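Local coordinates for uncharacterized protein (Bacteroides ovatus, PDB 4FXT) that is of unknown function but belongs to the DUF3823 family, pairing a transthyretin-clan N-terminal domain with an E-set-clan C-terminal domain, at residues 8-13 and 55-60. Sequence-based numbering, arbitrary orientation.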
loop_
_atom_site.group_PDB
_atom_site.type_symbol
_atom_site.label_atom_id
_atom_site.label_comp_id
_atom_site.label_asym_id
_atom_site.label_seq_id
_atom_site.Cartn_x
_atom_site.Cartn_y
_atom_site.Cartn_z
ATOM N N ALA A 8 -9.066 -9.501 -23.333
ATOM C CA ALA A 8 -9.386 -9.937 -21.967
ATOM C C ALA A 8 -8.939 -8.933 -20.874
ATOM O O ALA A 8 -8.200 -7.990 -21.159
ATOM C CB ALA A 8 -8.703 -11.271 -21.714
ATOM N N THR A 9 -9.383 -9.171 -19.616
ATOM C CA THR A 9 -9.050 -8.340 -18.453
ATOM C C THR A 9 -8.323 -9.184 -17.408
ATOM O O THR A 9 -8.879 -10.172 -16.931
ATOM C CB THR A 9 -10.338 -7.698 -17.851
ATOM O OG1 THR A 9 -11.060 -6.999 -18.851
ATOM C CG2 THR A 9 -10.048 -6.745 -16.744
ATOM N N LEU A 10 -7.094 -8.784 -17.028
ATOM C CA LEU A 10 -6.314 -9.419 -15.953
ATOM C C LEU A 10 -6.399 -8.565 -14.722
ATOM O O LEU A 10 -5.930 -7.431 -14.744
ATOM C CB LEU A 10 -4.843 -9.684 -16.315
ATOM C CG LEU A 10 -3.976 -10.264 -15.165
ATOM C CD1 LEU A 10 -4.449 -11.666 -14.726
ATOM C CD2 LEU A 10 -2.520 -10.310 -15.545
ATOM N N THR A 11 -7.001 -9.089 -13.656
ATOM C CA THR A 11 -7.150 -8.342 -12.397
ATOM C C THR A 11 -6.563 -9.169 -11.268
ATOM O O THR A 11 -6.324 -10.347 -11.436
ATOM C CB THR A 11 -8.645 -7.943 -12.104
ATOM O OG1 THR A 11 -9.443 -9.121 -12.041
ATOM C CG2 THR A 11 -9.240 -7.006 -13.145
ATOM N N GLY A 12 -6.319 -8.529 -10.141
ATOM C CA GLY A 12 -5.756 -9.166 -8.962
ATOM C C GLY A 12 -5.353 -8.158 -7.908
ATOM O O GLY A 12 -5.801 -7.011 -7.931
ATOM N N LYS A 13 -4.506 -8.597 -6.971
ATOM C CA LYS A 13 -4.020 -7.829 -5.831
ATOM C C LYS A 13 -2.589 -8.187 -5.464
ATOM O O LYS A 13 -2.220 -9.362 -5.568
ATOM C CB LYS A 13 -4.906 -8.085 -4.588
ATOM C CG LYS A 13 -6.362 -7.671 -4.655
ATOM C CD LYS A 13 -7.190 -8.242 -3.472
ATOM C CE LYS A 13 -7.393 -9.748 -3.502
ATOM N NZ LYS A 13 -8.289 -10.208 -2.418
ATOM N N VAL A 55 -5.598 -4.700 -15.931
ATOM C CA VAL A 55 -4.878 -4.418 -17.175
ATOM C C VAL A 55 -5.569 -5.198 -18.275
ATOM O O VAL A 55 -5.876 -6.373 -18.070
ATOM C CB VAL A 55 -3.343 -4.741 -17.052
ATOM C CG1 VAL A 55 -3.066 -6.184 -16.590
ATOM C CG2 VAL A 55 -2.570 -4.393 -18.325
ATOM N N SER A 56 -5.902 -4.535 -19.405
ATOM C CA SER A 56 -6.520 -5.263 -20.518
ATOM C C SER A 56 -5.394 -5.788 -21.404
ATOM O O SER A 56 -4.406 -5.085 -21.678
ATOM C CB SER A 56 -7.533 -4.431 -21.300
ATOM O OG SER A 56 -6.912 -3.378 -22.014
ATOM N N LEU A 57 -5.499 -7.067 -21.754
ATOM C CA LEU A 57 -4.504 -7.794 -22.532
ATOM C C LEU A 57 -5.114 -8.678 -23.575
ATOM O O LEU A 57 -6.266 -9.099 -23.430
ATOM C CB LEU A 57 -3.688 -8.696 -21.586
ATOM C CG LEU A 57 -2.962 -8.100 -20.411
ATOM C CD1 LEU A 57 -2.599 -9.173 -19.440
ATOM C CD2 LEU A 57 -1.758 -7.313 -20.835
ATOM N N PHE A 58 -4.320 -9.063 -24.574
ATOM C CA PHE A 58 -4.788 -10.063 -25.509
ATOM C C PHE A 58 -4.539 -11.413 -24.879
ATOM O O PHE A 58 -3.637 -11.527 -24.039
ATOM C CB PHE A 58 -4.132 -9.926 -26.894
ATOM C CG PHE A 58 -4.544 -8.687 -27.642
ATOM C CD1 PHE A 58 -5.801 -8.603 -28.242
ATOM C CD2 PHE A 58 -3.669 -7.620 -27.786
ATOM C CE1 PHE A 58 -6.198 -7.441 -28.922
ATOM C CE2 PHE A 58 -4.059 -6.462 -28.476
ATOM C CZ PHE A 58 -5.321 -6.383 -29.042
ATOM N N ASN A 59 -5.345 -12.427 -25.237
ATOM C CA ASN A 59 -5.170 -13.782 -24.710
ATOM C C ASN A 59 -3.780 -14.327 -25.077
ATOM O O ASN A 59 -3.233 -13.992 -26.124
ATOM C CB ASN A 59 -6.260 -14.709 -25.224
ATOM C CG ASN A 59 -7.624 -14.300 -24.771
ATOM O OD1 ASN A 59 -7.992 -14.498 -23.615
ATOM N ND2 ASN A 59 -8.397 -13.699 -25.667
ATOM N N GLY A 60 -3.242 -15.174 -24.214
ATOM C CA GLY A 60 -1.919 -15.758 -24.378
ATOM C C GLY A 60 -1.210 -15.854 -23.048
ATOM O O GLY A 60 -1.764 -15.483 -22.009
#
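Leu10 and Val55 form a hydrogen-bonded antiparallel pair between the strands 8-13 and 55-58. Leu10 N donates to Val55 O at 2.9 Å, with an angle of 168° at the hydrogen. Val55 N returns a more bent bond to Leu10 O at 3.0 Å. The next pair, Thr9 with Ser56, is non-hydrogen-bonded. Beyond it Leu57 N donates to Ala8 O at 2.9 Å. The same oxygen meets Ser56 CA in a CA-H...O contact at 3.3 Å. The strand directions differ by 134°, well short of fully antiparallel.

Ala8, Leu10, Val55 and Leu57 send their side chains to one face of the sheet. Leu10 CB is touched by two methyls, Val55 CG1 and Leu57 CD1, each at 3.9 Å. With CG1 between its own backbone N and carbonyl carbon (chi1 55°), Val55 also brings this methyl to 3.6 Å from Leu10 O. The Leu10 and Leu57 side chains cross at a slant. Ala8 CB lies 3.8 Å from Asn59 OD1, which accepts a hydrogen bond from Gly86 N. Thr9 and Ser56 point to the other face.

Strand 7-16 also pairs in parallel with strand 88-93. The face with Leu10, Val55 and Leu57 packs on strands 28-33 and 43-46, consistent with a transthyretin-like beta sandwich. Three main-chain hydrogen bonds thus set the register, buried Leu10 and Leu57 supply apolar packing, and the Thr9 and Ser56 face is more exposed.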